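Local structure of sulfur carrier protein ThiS (Escherichia coli, 1ZUD) at residues Q27-Q38 with G54-V62. The protein carries sulfur on its C-terminus as a thiocarboxylate and donates it to the synthesis of the thiazole phosphate moiety of thiamine phosphate. Numbering follows the deposited sequence.
Sequences QRQAGAALAINQ and GDQILLFQV
N37 and Q56 close one end of an antiparallel ladder with a bond in each direction: N37 N reaches Q56 O at 2.8 Å, and the side-chain OD1 of N37 takes Q56 N at 2.9 Å, standing in for a backbone carbonyl. Its ND2 meets D55 OD2 from above the carboxylate plane, while D55 OD1 turns to the backbone of Q52. Replacing this asparagine by alanine removes both groups, which is likely to leave Q56 N without its acceptor and D55 OD2 without the amide donor. Beside them Q38 NE2 donates to Q56 OE1 at 3.1 Å, the two amides nearly perpendicular (88°). Reciprocal backbone bonds join A35 with L58 and A33 with F60, and V62 N to G31 O extends the pairing to where the C-terminal tail departs. This is the ubiquitin-like beta-grasp seen in ThiS: strand 56-61 lies centrally in the mixed sheet, between 32-36 and the parallel strand 2-5, with helix 18-24 against the face bearing L34, I36 and I57. On that face L34 CD1 presses on I57 CG2 (3.5 Å), and L59, with CG anti to its N (chi1 175°), sends CD2 to Q27 CG at 3.6 Å. The other face carries F60, whose ring has A33 O over one face, 3.6 Å above the plane and offset toward the rim, and touches A33 CB through CZ; here W174 of the ThiF chain packs on A33.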
loop_
_atom_site.group_PDB
_atom_site.type_symbol
_atom_site.label_atom_id
_atom_site.label_comp_id
_atom_site.label_asym_id
_atom_site.label_seq_id
_atom_site.Cartn_x
_atom_site.Cartn_y
_atom_site.Cartn_z
ATOM N N GLN D 27 -18.359 26.135 1.737
ATOM C CA GLN D 27 -18.129 24.700 1.507
ATOM C C GLN D 27 -19.433 23.909 1.540
ATOM O O GLN D 27 -20.314 24.151 2.391
ATOM C CB GLN D 27 -17.202 24.140 2.583
ATOM C CG GLN D 27 -15.779 24.647 2.502
ATOM C CD GLN D 27 -15.166 24.344 1.128
ATOM O OE1 GLN D 27 -15.217 23.208 0.644
ATOM N NE2 GLN D 27 -14.609 25.368 0.495
ATOM N N ARG D 28 -19.545 22.955 0.619
ATOM C CA ARG D 28 -20.718 22.084 0.537
ATOM C C ARG D 28 -20.598 20.975 1.605
ATOM O O ARG D 28 -19.525 20.397 1.785
ATOM C CB ARG D 28 -20.793 21.476 -0.879
ATOM C CG ARG D 28 -21.481 20.137 -0.951
ATOM C CD ARG D 28 -20.677 19.192 -1.841
ATOM N NE ARG D 28 -21.073 19.268 -3.241
ATOM C CZ ARG D 28 -20.281 18.952 -4.266
ATOM N NH1 ARG D 28 -19.033 18.548 -4.055
ATOM N NH2 ARG D 28 -20.756 19.003 -5.505
ATOM N N GLN D 29 -21.700 20.654 2.276
ATOM C CA GLN D 29 -21.668 19.643 3.331
ATOM C C GLN D 29 -21.960 18.198 2.877
ATOM O O GLN D 29 -21.457 17.237 3.457
ATOM C CB GLN D 29 -22.616 20.091 4.455
ATOM C CG GLN D 29 -22.133 21.423 5.058
ATOM C CD GLN D 29 -23.010 21.906 6.214
ATOM O OE1 GLN D 29 -23.648 21.102 6.917
ATOM N NE2 GLN D 29 -23.043 23.226 6.415
ATOM N N ALA D 30 -22.768 18.077 1.831
ATOM C CA ALA D 30 -23.140 16.801 1.254
ATOM C C ALA D 30 -21.858 16.103 0.740
ATOM O O ALA D 30 -21.027 16.716 0.085
ATOM C CB ALA D 30 -24.130 17.029 0.107
ATOM N N GLY D 31 -21.692 14.834 1.075
ATOM C CA GLY D 31 -20.511 14.119 0.626
ATOM C C GLY D 31 -19.229 14.493 1.360
ATOM O O GLY D 31 -18.162 14.031 0.968
ATOM N N ALA D 32 -19.310 15.297 2.431
ATOM C CA ALA D 32 -18.100 15.693 3.160
ATOM C C ALA D 32 -18.032 15.157 4.573
ATOM O O ALA D 32 -19.050 14.840 5.176
ATOM C CB ALA D 32 -17.981 17.272 3.191
ATOM N N ALA D 33 -16.827 14.985 5.102
ATOM C CA ALA D 33 -16.729 14.553 6.490
ATOM C C ALA D 33 -15.709 15.529 7.042
ATOM O O ALA D 33 -14.945 16.132 6.294
ATOM C CB ALA D 33 -16.236 13.082 6.624
ATOM N N LEU D 34 -15.706 15.685 8.350
ATOM C CA LEU D 34 -14.827 16.647 8.987
ATOM C C LEU D 34 -14.133 16.043 10.232
ATOM O O LEU D 34 -14.736 15.269 10.999
ATOM C CB LEU D 34 -15.678 17.901 9.357
ATOM C CG LEU D 34 -14.863 19.031 9.994
ATOM C CD1 LEU D 34 -15.009 20.276 9.142
ATOM C CD2 LEU D 34 -15.272 19.250 11.438
ATOM N N ALA D 35 -12.854 16.367 10.409
ATOM C CA ALA D 35 -12.135 15.921 11.583
ATOM C C ALA D 35 -11.617 17.163 12.308
ATOM O O ALA D 35 -11.272 18.177 11.667
ATOM C CB ALA D 35 -10.966 15.059 11.206
ATOM N N ILE D 36 -11.587 17.108 13.634
ATOM C CA ILE D 36 -11.013 18.235 14.389
ATOM C C ILE D 36 -10.005 17.591 15.280
ATOM O O ILE D 36 -10.348 16.674 16.028
ATOM C CB ILE D 36 -12.070 19.015 15.248
ATOM C CG1 ILE D 36 -12.924 19.860 14.312
ATOM C CG2 ILE D 36 -11.350 19.957 16.302
ATOM C CD1 ILE D 36 -14.082 20.648 15.041
ATOM N N ASN D 37 -8.751 18.046 15.183
ATOM C CA ASN D 37 -7.720 17.459 16.005
ATOM C C ASN D 37 -7.687 15.951 15.840
ATOM O O ASN D 37 -7.630 15.203 16.801
ATOM C CB ASN D 37 -7.935 17.842 17.463
ATOM C CG ASN D 37 -7.853 19.345 17.652
ATOM O OD1 ASN D 37 -7.166 20.023 16.887
ATOM N ND2 ASN D 37 -8.567 19.878 18.649
ATOM N N GLN D 38 -7.767 15.519 14.587
ATOM C CA GLN D 38 -7.681 14.098 14.270
ATOM C C GLN D 38 -8.812 13.163 14.688
ATOM O O GLN D 38 -8.653 11.951 14.682
ATOM C CB GLN D 38 -6.314 13.571 14.729
ATOM C CG GLN D 38 -5.118 14.275 14.004
ATOM C CD GLN D 38 -4.782 15.683 14.546
ATOM O OE1 GLN D 38 -4.645 15.902 15.778
ATOM N NE2 GLN D 38 -4.631 16.644 13.625
ATOM N N GLY D 54 -6.962 27.367 17.813
ATOM C CA GLY D 54 -5.947 26.331 17.702
ATOM C C GLY D 54 -6.481 24.992 17.214
ATOM O O GLY D 54 -5.774 23.981 17.263
ATOM N N ASP D 55 -7.717 24.943 16.730
ATOM C CA ASP D 55 -8.226 23.637 16.270
ATOM C C ASP D 55 -7.577 23.269 14.933
ATOM O O ASP D 55 -7.291 24.151 14.136
ATOM C CB ASP D 55 -9.754 23.679 16.097
ATOM C CG ASP D 55 -10.490 23.205 17.347
ATOM O OD1 ASP D 55 -11.730 23.356 17.411
ATOM O OD2 ASP D 55 -9.819 22.674 18.270
ATOM N N GLN D 56 -7.325 21.982 14.695
ATOM C CA GLN D 56 -6.750 21.595 13.383
ATOM C C GLN D 56 -7.883 20.884 12.666
ATOM O O GLN D 56 -8.322 19.808 13.064
ATOM C CB GLN D 56 -5.535 20.684 13.555
ATOM C CG GLN D 56 -4.524 21.246 14.546
ATOM C CD GLN D 56 -3.226 20.490 14.494
ATOM O OE1 GLN D 56 -3.222 19.266 14.470
ATOM N NE2 GLN D 56 -2.111 21.213 14.475
ATOM N N ILE D 57 -8.382 21.509 11.615
ATOM C CA ILE D 57 -9.547 20.964 10.953
ATOM C C ILE D 57 -9.256 20.463 9.548
ATOM O O ILE D 57 -8.473 21.060 8.820
ATOM C CB ILE D 57 -10.618 22.036 10.885
ATOM C CG1 ILE D 57 -10.911 22.572 12.309
ATOM C CG2 ILE D 57 -11.925 21.439 10.378
ATOM C CD1 ILE D 57 -11.897 23.752 12.279
ATOM N N LEU D 58 -9.886 19.349 9.199
ATOM C CA LEU D 58 -9.768 18.743 7.860
ATOM C C LEU D 58 -11.181 18.556 7.348
ATOM O O LEU D 58 -12.061 18.037 8.051
ATOM C CB LEU D 58 -9.137 17.352 7.933
ATOM C CG LEU D 58 -7.763 17.232 8.559
ATOM C CD1 LEU D 58 -7.282 15.801 8.379
ATOM C CD2 LEU D 58 -6.788 18.229 7.861
ATOM N N LEU D 59 -11.401 19.001 6.133
ATOM C CA LEU D 59 -12.679 18.858 5.496
ATOM C C LEU D 59 -12.356 18.078 4.210
ATOM O O LEU D 59 -11.552 18.542 3.411
ATOM C CB LEU D 59 -13.214 20.227 5.147
ATOM C CG LEU D 59 -14.492 20.074 4.362
ATOM C CD1 LEU D 59 -15.569 19.469 5.293
ATOM C CD2 LEU D 59 -14.873 21.441 3.770
ATOM N N PHE D 60 -12.932 16.901 4.018
ATOM C CA PHE D 60 -12.600 16.107 2.805
ATOM C C PHE D 60 -13.836 15.404 2.245
ATOM O O PHE D 60 -14.849 15.246 2.922
ATOM C CB PHE D 60 -11.483 15.064 3.127
ATOM C CG PHE D 60 -11.782 14.199 4.354
ATOM C CD1 PHE D 60 -11.645 14.718 5.653
ATOM C CD2 PHE D 60 -12.273 12.908 4.207
ATOM C CE1 PHE D 60 -12.003 13.950 6.786
ATOM C CE2 PHE D 60 -12.628 12.129 5.323
ATOM C CZ PHE D 60 -12.491 12.657 6.631
ATOM N N GLN D 61 -13.751 14.953 1.005
ATOM C CA GLN D 61 -14.914 14.305 0.396
ATOM C C GLN D 61 -14.789 12.807 0.405
ATOM O O GLN D 61 -13.666 12.266 0.446
ATOM C CB GLN D 61 -15.062 14.772 -1.055
ATOM C CG GLN D 61 -15.562 16.194 -1.175
ATOM C CD GLN D 61 -17.083 16.253 -1.292
ATOM O OE1 GLN D 61 -17.672 15.509 -2.084
ATOM N NE2 GLN D 61 -17.722 17.140 -0.517
ATOM N N VAL D 62 -15.943 12.141 0.376
ATOM C CA VAL D 62 -15.947 10.694 0.342
ATOM C C VAL D 62 -15.420 10.195 -1.041
ATOM O O VAL D 62 -15.653 10.838 -2.085
ATOM C CB VAL D 62 -17.392 10.135 0.537
ATOM C CG1 VAL D 62 -18.375 10.696 -0.600
ATOM C CG2 VAL D 62 -17.335 8.547 0.584
HETATM O O HOH W 1 -17.297 20.183 0.738
HETATM O O HOH W 2 -7.981 17.048 12.264
#